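Local coordinates for putative branched-chain amino acid ABC transporter, periplasmic branched-chain amino acid-binding protein (Pseudomonas protegens Pf-5, PDB 4RU0) that probably serves as the periplasmic solute-binding component of an ABC transporter, capturing a branched-chain amino acid or related small solute for uptake, at residues 47-52 against 272-277; 346-351 against 355-360; 398-403 against 407-412. One frame throughout, in Å; residues are numbered along the deposited sequence.

Contact 1 (47-52 against 272-277)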
loop_
_atom_site.group_PDB
_atom_site.type_symbol
_atom_site.label_atom_id
_atom_site.label_comp_id
_atom_site.label_asym_id
_atom_site.label_seq_id
_atom_site.Cartn_x
_atom_site.Cartn_y
_atom_site.Cartn_z
ATOM N N ALA A 47 -4.576 -16.387 5.935
ATOM C CA ALA A 47 -5.985 -16.146 6.222
ATOM C C ALA A 47 -6.165 -15.316 7.489
ATOM O O ALA A 47 -7.016 -14.423 7.540
ATOM C CB ALA A 47 -6.733 -17.467 6.344
ATOM N N SER A 48 -5.355 -15.613 8.504
ATOM C CA SER A 48 -5.437 -14.932 9.793
ATOM C C SER A 48 -5.294 -13.417 9.652
ATOM O O SER A 48 -6.029 -12.653 10.279
ATOM C CB SER A 48 -4.367 -15.476 10.745
ATOM O OG SER A 48 -3.093 -15.486 10.121
ATOM N N SER A 49 -4.352 -12.989 8.819
ATOM C CA SER A 49 -4.131 -11.566 8.581
ATOM C C SER A 49 -5.130 -11.017 7.567
ATOM O O SER A 49 -5.660 -9.918 7.736
ATOM C CB SER A 49 -2.699 -11.322 8.103
ATOM O OG SER A 49 -2.342 -12.251 7.095
ATOM N N GLY A 50 -5.388 -11.797 6.522
ATOM C CA GLY A 50 -6.293 -11.385 5.464
ATOM C C GLY A 50 -7.689 -11.016 5.932
ATOM O O GLY A 50 -8.260 -10.031 5.463
ATOM N N VAL A 51 -8.240 -11.797 6.859
ATOM C CA VAL A 51 -9.617 -11.579 7.303
ATOM C C VAL A 51 -9.771 -10.227 7.989
ATOM O O VAL A 51 -10.861 -9.652 8.012
ATOM C CB VAL A 51 -10.096 -12.692 8.257
ATOM C CG1 VAL A 51 -10.289 -13.996 7.495
ATOM C CG2 VAL A 51 -9.123 -12.870 9.412
ATOM N N GLN A 52 -8.674 -9.715 8.536
ATOM C CA GLN A 52 -8.688 -8.399 9.159
ATOM C C GLN A 52 -8.781 -7.302 8.101
ATOM O O GLN A 52 -9.466 -6.293 8.300
ATOM C CB GLN A 52 -7.447 -8.207 10.029
ATOM C CG GLN A 52 -7.322 -9.232 11.141
ATOM C CD GLN A 52 -5.999 -9.141 11.869
ATOM O OE1 GLN A 52 -5.633 -8.082 12.385
ATOM N NE2 GLN A 52 -5.264 -10.250 11.902
ATOM N N SER A 272 3.731 -4.748 10.263
ATOM C CA SER A 272 2.644 -5.296 11.062
ATOM C C SER A 272 3.109 -5.871 12.396
ATOM O O SER A 272 4.279 -6.186 12.573
ATOM C CB SER A 272 1.906 -6.385 10.289
ATOM O OG SER A 272 1.190 -7.201 11.197
ATOM N N SER A 273 2.165 -6.015 13.321
ATOM C CA SER A 273 2.402 -6.682 14.600
ATOM C C SER A 273 2.897 -8.100 14.376
ATOM O O SER A 273 3.799 -8.579 15.061
ATOM C CB SER A 273 1.119 -6.720 15.443
ATOM O OG SER A 273 0.553 -5.431 15.580
ATOM N N GLU A 274 2.289 -8.764 13.399
ATOM C CA GLU A 274 2.605 -10.151 13.088
ATOM C C GLU A 274 4.008 -10.304 12.511
ATOM O O GLU A 274 4.591 -11.385 12.553
ATOM C CB GLU A 274 1.568 -10.712 12.113
ATOM C CG GLU A 274 0.141 -10.515 12.591
ATOM C CD GLU A 274 -0.880 -11.131 11.663
ATOM O OE1 GLU A 274 -0.476 -11.676 10.609
ATOM O OE2 GLU A 274 -2.085 -11.069 11.990
ATOM N N ASP A 275 4.543 -9.220 11.961
ATOM C CA ASP A 275 5.893 -9.248 11.415
ATOM C C ASP A 275 6.936 -9.237 12.521
ATOM O O ASP A 275 8.067 -9.664 12.309
ATOM C CB ASP A 275 6.124 -8.062 10.477
ATOM C CG ASP A 275 5.348 -8.181 9.178
ATOM O OD1 ASP A 275 5.314 -9.289 8.597
ATOM O OD2 ASP A 275 4.773 -7.163 8.736
ATOM N N VAL A 276 6.556 -8.752 13.702
ATOM C CA VAL A 276 7.529 -8.526 14.770
ATOM C C VAL A 276 7.225 -9.258 16.080
ATOM O O VAL A 276 8.128 -9.477 16.887
ATOM C CB VAL A 276 7.659 -7.028 15.078
ATOM C CG1 VAL A 276 8.365 -6.329 13.945
ATOM C CG2 VAL A 276 6.288 -6.413 15.326
ATOM N N LEU A 277 5.966 -9.624 16.297
ATOM C CA LEU A 277 5.601 -10.432 17.467
ATOM C C LEU A 277 6.408 -11.736 17.608
ATOM O O LEU A 277 6.804 -12.082 18.717
ATOM C CB LEU A 277 4.104 -10.756 17.444
ATOM C CG LEU A 277 3.178 -9.675 18.007
ATOM C CD1 LEU A 277 1.737 -9.979 17.673
ATOM C CD2 LEU A 277 3.358 -9.534 19.513
#
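Gln52 and Glu274 reach for each other from opposite directions, one from the first turns of helix 47-67, the other from the short helical turn 273-276. Their flat ends are not coplanar: the amide and carboxylate planes stand 53° apart. The bond between them, Gln52 NE2 to Glu274 OE2 at 3.3 Å, bends to an N-H...O angle of 139°, and OE2 is met nearly along its C-O axis, a modest link. Gln52 NE2 spends its other hydrogen on a straighter bond, 3.0 Å to the carbonyl O of Ser48, while its OE1 accepts from the hydroxyl of Ser324; the Ser48 and Ser324 bonds together probably hold the amide in its rotation. Glu274 gets across because CG stands anti to its carbonyl carbon (chi1 -53°) and the chain stays extended beyond. Its OE1 ends beside the methylene of Ser49, 3.4 Å from CB, whereas Ser49 OG turns back to the carbonyl O of Tyr46. Helix 47-67 follows strand 34-40, which is not in the seven-stranded sheet, whereas the turn 273-276 lies between strands 264-266 and 287-290 of that sheet; in the two-lobed fold of periplasmic binding proteins, this thin bridge, burying 103 Å², therefore probably spans the mouth of the cleft. The Ser49 side chain lies about 7 Å from the bound 3,6,9,12,15-pentaoxaheptadecane. Ser272, at the N-cap, and Asp275 form a capping box, which probably steadies the backbone from which Glu274 springs: Ser272 OG accepts from Glu274 N at 2.9 Å, Asp275 OD2 from Ser272 N at 3.0 Å. Tyr326 of helix 325-348 touches Ser49, Gln52 and Glu274.

Contact 2 (346-351 against 355-360)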
loop_
_atom_site.group_PDB
_atom_site.type_symbol
_atom_site.label_atom_id
_atom_site.label_comp_id
_atom_site.label_asym_id
_atom_site.label_seq_id
_atom_site.Cartn_x
_atom_site.Cartn_y
_atom_site.Cartn_z
ATOM N N GLY A 346 -19.538 13.043 -10.104
ATOM C CA GLY A 346 -19.565 14.477 -10.318
ATOM C C GLY A 346 -19.632 14.839 -11.790
ATOM O O GLY A 346 -19.937 15.978 -12.145
ATOM N N LYS A 347 -19.347 13.870 -12.653
ATOM C CA LYS A 347 -19.416 14.101 -14.091
ATOM C C LYS A 347 -20.356 13.104 -14.778
ATOM O O LYS A 347 -20.689 13.256 -15.952
ATOM C CB LYS A 347 -18.014 14.036 -14.715
ATOM C CG LYS A 347 -17.986 14.413 -16.192
ATOM C CD LYS A 347 -16.595 14.679 -16.727
ATOM C CE LYS A 347 -16.670 15.048 -18.205
ATOM N NZ LYS A 347 -15.392 15.597 -18.731
ATOM N N PHE A 348 -20.807 12.093 -14.048
ATOM C CA PHE A 348 -21.639 11.071 -14.670
ATOM C C PHE A 348 -22.963 10.844 -13.932
ATOM O O PHE A 348 -23.774 10.011 -14.347
ATOM C CB PHE A 348 -20.857 9.757 -14.783
ATOM C CG PHE A 348 -19.578 9.878 -15.580
ATOM C CD1 PHE A 348 -19.612 10.139 -16.941
ATOM C CD2 PHE A 348 -18.343 9.720 -14.967
ATOM C CE1 PHE A 348 -18.440 10.248 -17.671
ATOM C CE2 PHE A 348 -17.168 9.831 -15.694
ATOM C CZ PHE A 348 -17.219 10.093 -17.047
ATOM N N GLY A 349 -23.186 11.592 -12.855
ATOM C CA GLY A 349 -24.458 11.554 -12.153
ATOM C C GLY A 349 -24.571 10.443 -11.129
ATOM O O GLY A 349 -23.784 9.500 -11.136
ATOM N N LYS A 350 -25.557 10.561 -10.244
ATOM C CA LYS A 350 -25.771 9.576 -9.187
ATOM C C LYS A 350 -26.250 8.249 -9.763
ATOM O O LYS A 350 -27.448 7.971 -9.783
ATOM C CB LYS A 350 -26.787 10.090 -8.162
ATOM C CG LYS A 350 -26.481 11.467 -7.584
ATOM C CD LYS A 350 -27.699 12.019 -6.844
ATOM C CE LYS A 350 -27.454 13.414 -6.276
ATOM N NZ LYS A 350 -26.514 13.408 -5.124
ATOM N N ARG A 351 -25.308 7.429 -10.219
ATOM C CA ARG A 351 -25.635 6.145 -10.829
ATOM C C ARG A 351 -24.423 5.220 -10.844
ATOM O O ARG A 351 -23.285 5.687 -10.753
ATOM C CB ARG A 351 -26.143 6.345 -12.257
ATOM C CG ARG A 351 -25.092 6.877 -13.201
ATOM C CD ARG A 351 -25.472 6.623 -14.641
ATOM N NE ARG A 351 -24.298 6.590 -15.510
ATOM C CZ ARG A 351 -23.893 7.610 -16.259
ATOM N NH1 ARG A 351 -24.572 8.751 -16.251
ATOM N NH2 ARG A 351 -22.811 7.487 -17.019
ATOM N N GLY A 355 -16.016 1.076 -15.722
ATOM C CA GLY A 355 -14.593 1.006 -15.457
ATOM C C GLY A 355 -13.890 2.143 -16.169
ATOM O O GLY A 355 -12.912 2.707 -15.671
ATOM N N GLU A 356 -14.404 2.484 -17.344
ATOM C CA GLU A 356 -13.890 3.600 -18.130
ATOM C C GLU A 356 -14.151 4.921 -17.412
ATOM O O GLU A 356 -13.354 5.860 -17.488
ATOM C CB GLU A 356 -14.537 3.602 -19.511
ATOM C CG GLU A 356 -13.951 4.584 -20.500
ATOM C CD GLU A 356 -14.439 4.314 -21.914
ATOM O OE1 GLU A 356 -14.968 3.208 -22.161
ATOM O OE2 GLU A 356 -14.297 5.204 -22.779
ATOM N N GLU A 357 -15.275 4.979 -16.708
ATOM C CA GLU A 357 -15.633 6.154 -15.931
ATOM C C GLU A 357 -14.935 6.101 -14.579
ATOM O O GLU A 357 -14.555 7.131 -14.024
ATOM C CB GLU A 357 -17.153 6.243 -15.763
ATOM C CG GLU A 357 -17.893 6.528 -17.069
ATOM C CD GLU A 357 -19.345 6.079 -17.043
ATOM O OE1 GLU A 357 -19.794 5.569 -15.993
ATOM O OE2 GLU A 357 -20.038 6.227 -18.077
ATOM N N GLY A 358 -14.762 4.889 -14.062
ATOM C CA GLY A 358 -14.042 4.682 -12.822
ATOM C C GLY A 358 -12.600 5.119 -12.973
ATOM O O GLY A 358 -11.990 5.647 -12.043
ATOM N N ARG A 359 -12.058 4.899 -14.166
ATOM C CA ARG A 359 -10.701 5.317 -14.488
ATOM C C ARG A 359 -10.614 6.840 -14.484
ATOM O O ARG A 359 -9.619 7.415 -14.039
ATOM C CB ARG A 359 -10.282 4.749 -15.846
ATOM C CG ARG A 359 -8.788 4.710 -16.090
ATOM C CD ARG A 359 -8.251 6.020 -16.641
ATOM N NE ARG A 359 -9.010 6.476 -17.799
ATOM C CZ ARG A 359 -8.773 6.091 -19.047
ATOM N NH1 ARG A 359 -7.793 5.232 -19.302
ATOM N NH2 ARG A 359 -9.515 6.564 -20.039
ATOM N N TRP A 360 -11.665 7.488 -14.980
ATOM C CA TRP A 360 -11.724 8.946 -15.008
ATOM C C TRP A 360 -11.757 9.509 -13.593
ATOM O O TRP A 360 -11.134 10.529 -13.305
ATOM C CB TRP A 360 -12.950 9.433 -15.793
ATOM C CG TRP A 360 -12.944 10.919 -16.021
ATOM C CD1 TRP A 360 -12.478 11.574 -17.123
ATOM C CD2 TRP A 360 -13.401 11.932 -15.114
ATOM N NE1 TRP A 360 -12.624 12.932 -16.963
ATOM C CE2 TRP A 360 -13.189 13.178 -15.738
ATOM C CE3 TRP A 360 -13.976 11.908 -13.836
ATOM C CZ2 TRP A 360 -13.525 14.388 -15.130
ATOM C CZ3 TRP A 360 -14.307 13.112 -13.232
ATOM C CH2 TRP A 360 -14.083 14.334 -13.883
#
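Glu357 lies along the ring of Phe348 before its carboxylate reaches Arg351. Its CB starts over the ring's margin, 3.6 Å from Phe348 CE2. With CG anti to the carbonyl carbon (chi1 -68°), the next methylene lands over the middle of the same face: Glu357 CG is 3.6 Å from the ring centroid and 10° off the ring normal, a CH-pi contact. Lys347 CB covers the opposite face, so the ring is held from both sides. The carboxylate continues over the ring, nearly parallel to it. At the tip, Glu357 OE2 meets the guanidinium edge, 3.2 Å from Arg351 NH2; the two planes are turned steeply and the hydrogen bond within this salt bridge is weak. The other oxygen, OE1, accepts from the backbone N of Asn354. Here a short loop joins two successive helices at the protein surface: helix 325-348 ends at Phe348, Gly349 leaves helical geometry with positive phi, Lys350 centres an inverse gamma turn, and helix 355-363 follows. Phe348 also points its edge toward the indole face of Trp360, in an offset edge-to-face pair with planes at 81° and the centroids of the Phe348 ring and the five-membered ring of Trp360 5.9 Å apart. Replacing Phe348 by an alanine removes the ring, which would probably leave the methylenes of Glu357 without their platform and open a gap beside Trp360. Lys347 crosses the indole at about a right angle and lays CD over the six-membered ring of Trp360, 3.9 Å from its centroid. Trp360 further stacks with His364, just past the end of helix 355-363.

Contact 3 (398-403 against 407-412)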
loop_
_atom_site.group_PDB
_atom_site.type_symbol
_atom_site.label_atom_id
_atom_site.label_comp_id
_atom_site.label_asym_id
_atom_site.label_seq_id
_atom_site.Cartn_x
_atom_site.Cartn_y
_atom_site.Cartn_z
ATOM N N ARG A 398 4.134 7.427 7.150
ATOM C CA ARG A 398 4.412 7.774 8.536
ATOM C C ARG A 398 5.284 6.705 9.175
ATOM O O ARG A 398 5.247 5.543 8.774
ATOM C CB ARG A 398 3.112 7.941 9.325
ATOM C CG ARG A 398 2.251 9.098 8.858
ATOM C CD ARG A 398 0.933 9.150 9.610
ATOM N NE ARG A 398 1.112 9.421 11.033
ATOM C CZ ARG A 398 1.014 10.628 11.583
ATOM N NH1 ARG A 398 0.741 11.681 10.826
ATOM N NH2 ARG A 398 1.191 10.782 12.888
ATOM N N VAL A 399 6.073 7.106 10.163
ATOM C CA VAL A 399 6.913 6.168 10.892
ATOM C C VAL A 399 6.248 5.792 12.210
ATOM O O VAL A 399 5.749 6.655 12.927
ATOM C CB VAL A 399 8.306 6.757 11.164
ATOM C CG1 VAL A 399 9.205 5.727 11.842
ATOM C CG2 VAL A 399 8.927 7.264 9.866
ATOM N N GLN A 400 6.221 4.503 12.518
ATOM C CA GLN A 400 5.700 4.059 13.801
ATOM C C GLN A 400 6.693 3.121 14.477
ATOM O O GLN A 400 7.437 2.405 13.801
ATOM C CB GLN A 400 4.341 3.379 13.633
ATOM C CG GLN A 400 4.363 2.146 12.763
ATOM C CD GLN A 400 2.979 1.590 12.535
ATOM O OE1 GLN A 400 1.994 2.327 12.556
ATOM N NE2 GLN A 400 2.892 0.281 12.317
ATOM N N GLN A 401 6.698 3.137 15.810
ATOM C CA GLN A 401 7.683 2.395 16.594
ATOM C C GLN A 401 7.043 1.299 17.444
ATOM O O GLN A 401 5.996 1.509 18.063
ATOM C CB GLN A 401 8.474 3.360 17.484
ATOM C CG GLN A 401 9.525 2.700 18.360
ATOM C CD GLN A 401 10.544 3.697 18.880
ATOM O OE1 GLN A 401 10.193 4.810 19.275
ATOM N NE2 GLN A 401 11.814 3.311 18.863
ATOM N N TRP A 402 7.686 0.135 17.472
ATOM C CA TRP A 402 7.168 -1.035 18.179
ATOM C C TRP A 402 7.781 -1.180 19.574
ATOM O O TRP A 402 9.007 -1.139 19.721
ATOM C CB TRP A 402 7.443 -2.282 17.339
ATOM C CG TRP A 402 6.994 -3.576 17.934
ATOM C CD1 TRP A 402 7.789 -4.574 18.419
ATOM C CD2 TRP A 402 5.643 -4.029 18.084
ATOM N NE1 TRP A 402 7.016 -5.619 18.865
ATOM C CE2 TRP A 402 5.696 -5.308 18.675
ATOM C CE3 TRP A 402 4.393 -3.474 17.783
ATOM C CZ2 TRP A 402 4.547 -6.044 18.968
ATOM C CZ3 TRP A 402 3.254 -4.204 18.077
ATOM C CH2 TRP A 402 3.339 -5.477 18.663
ATOM N N ASP A 403 6.946 -1.350 20.596
ATOM C CA ASP A 403 7.472 -1.472 21.958
ATOM C C ASP A 403 7.408 -2.904 22.492
ATOM O O ASP A 403 7.771 -3.166 23.638
ATOM C CB ASP A 403 6.738 -0.520 22.914
ATOM C CG ASP A 403 5.240 -0.797 23.006
ATOM O OD1 ASP A 403 4.804 -1.949 22.792
ATOM O OD2 ASP A 403 4.488 0.154 23.312
ATOM N N TRP A 407 2.151 -0.260 18.574
ATOM C CA TRP A 407 2.798 0.720 17.714
ATOM C C TRP A 407 2.568 2.133 18.239
ATOM O O TRP A 407 1.532 2.423 18.832
ATOM C CB TRP A 407 2.279 0.616 16.276
ATOM C CG TRP A 407 2.660 -0.640 15.574
ATOM C CD1 TRP A 407 1.850 -1.701 15.301
ATOM C CD2 TRP A 407 3.952 -0.972 15.046
ATOM N NE1 TRP A 407 2.554 -2.673 14.631
ATOM C CE2 TRP A 407 3.847 -2.250 14.462
ATOM C CE3 TRP A 407 5.185 -0.310 15.006
ATOM C CZ2 TRP A 407 4.930 -2.885 13.847
ATOM C CZ3 TRP A 407 6.260 -0.941 14.386
ATOM C CH2 TRP A 407 6.124 -2.215 13.820
ATOM N N THR A 408 3.536 3.008 18.002
ATOM C CA THR A 408 3.419 4.411 18.367
ATOM C C THR A 408 3.897 5.290 17.215
ATOM O O THR A 408 5.037 5.166 16.767
ATOM C CB THR A 408 4.243 4.741 19.642
ATOM O OG1 THR A 408 3.785 3.937 20.738
ATOM C CG2 THR A 408 4.110 6.211 20.009
ATOM N N LEU A 409 3.030 6.172 16.730
ATOM C CA LEU A 409 3.428 7.109 15.686
ATOM C C LEU A 409 4.488 8.073 16.211
ATOM O O LEU A 409 4.278 8.742 17.220
ATOM C CB LEU A 409 2.217 7.880 15.163
ATOM C CG LEU A 409 1.251 7.062 14.311
ATOM C CD1 LEU A 409 0.000 7.862 13.958
ATOM C CD2 LEU A 409 1.958 6.584 13.053
ATOM N N ILE A 410 5.629 8.131 15.532
ATOM C CA ILE A 410 6.696 9.039 15.936
ATOM C C ILE A 410 7.075 10.022 14.833
ATOM O O ILE A 410 8.141 10.631 14.881
ATOM C CB ILE A 410 7.960 8.275 16.369
ATOM C CG1 ILE A 410 8.518 7.458 15.208
ATOM C CG2 ILE A 410 7.661 7.374 17.560
ATOM C CD1 ILE A 410 9.816 6.756 15.530
ATOM N N SER A 411 6.209 10.176 13.836
ATOM C CA SER A 411 6.438 11.179 12.803
ATOM C C SER A 411 5.137 11.638 12.175
ATOM O O SER A 411 4.119 10.951 12.250
ATOM C CB SER A 411 7.370 10.639 11.711
ATOM O OG SER A 411 6.634 10.062 10.642
ATOM N N GLU A 412 5.184 12.809 11.551
ATOM C CA GLU A 412 4.102 13.257 10.687
ATOM C C GLU A 412 4.221 12.553 9.346
ATOM O O GLU A 412 5.028 11.630 9.187
ATOM C CB GLU A 412 4.151 14.772 10.484
ATOM C CG GLU A 412 4.443 15.561 11.743
ATOM C CD GLU A 412 3.288 15.549 12.718
ATOM O OE1 GLU A 412 2.146 15.272 12.290
ATOM O OE2 GLU A 412 3.524 15.820 13.915
#
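The indole of Trp407 is sandwiched between Gln400 and Trp402. Over one face lies the Gln400 amide, its plane 26° from the ring and its NE2 3.2 Å from Trp407 CD2. The opposite face receives Trp402: CB makes a CH-pi contact 3.8 Å from the centroid of the six-membered ring, and the edge of the Trp402 indole points to the face of Trp407, with planes at 52° and centroids of the Trp402 six-membered and Trp407 five-membered rings 4.8 Å apart. At the rim, in plane, comes the backbone N of Gln401. One torsion sets this up: Gln400 CG sits between its backbone N and carbonyl carbon (chi1 61°), which carries the amide over Trp407. The guanidinium of Arg398 has Ser411 O over one face, at an angle too poor for a hydrogen bond, and Leu409 CB at its edge; Arg398 also makes a cation-pi contact with Trp413.

The backbone is an antiparallel hairpin. Gln401 and Thr408 form a hydrogen-bonded pair, with Gln401 N to Thr408 O at 2.8 Å and Thr408 N to Gln401 O at 2.9 Å; Gln400-Leu409 and Trp402-Trp407 are non-hydrogen-bonded pairs. Farther along, Ile410 N donates to Val399 O at 3.0 Å, then regular pairing gives way: Val399 N meets Ser411 OG at 3.0 Å, the hydroxyl replacing a backbone acceptor, consistent with the irregularity that breaks strand 407-415.

Strand 407-415 is outermost in the sheet, and strand 396-402 joins it to strand 287-290. The tryptophans pack on Ser273 and Val276 of helix 273-276, while Val399, Ile410 and Ser411 touch Tyr167 of helix 157-172.

Along the chain the three contacts follow in series, contact 1 first and contact 3 last. Contacts 1 and 3 have centres 18 Å apart and touch directly: Val276 CG2 lies 3.6 Å from Trp402 CE2, so the turn 272-277 rests on the tryptophan end of the hairpin, both on the lobe with the seven-stranded sheet. From there contact 1 probably bridges to the other lobe, near the bound ligand. Contact 2 is surface packing far from that site, its centre 35 Å from that of contact 1 and 37 Å from that of contact 3, across the chain's centre from both. Helix 325-348 nevertheless spans the distance: its Tyr326 touches contact 1, and its last residues belong to contact 2.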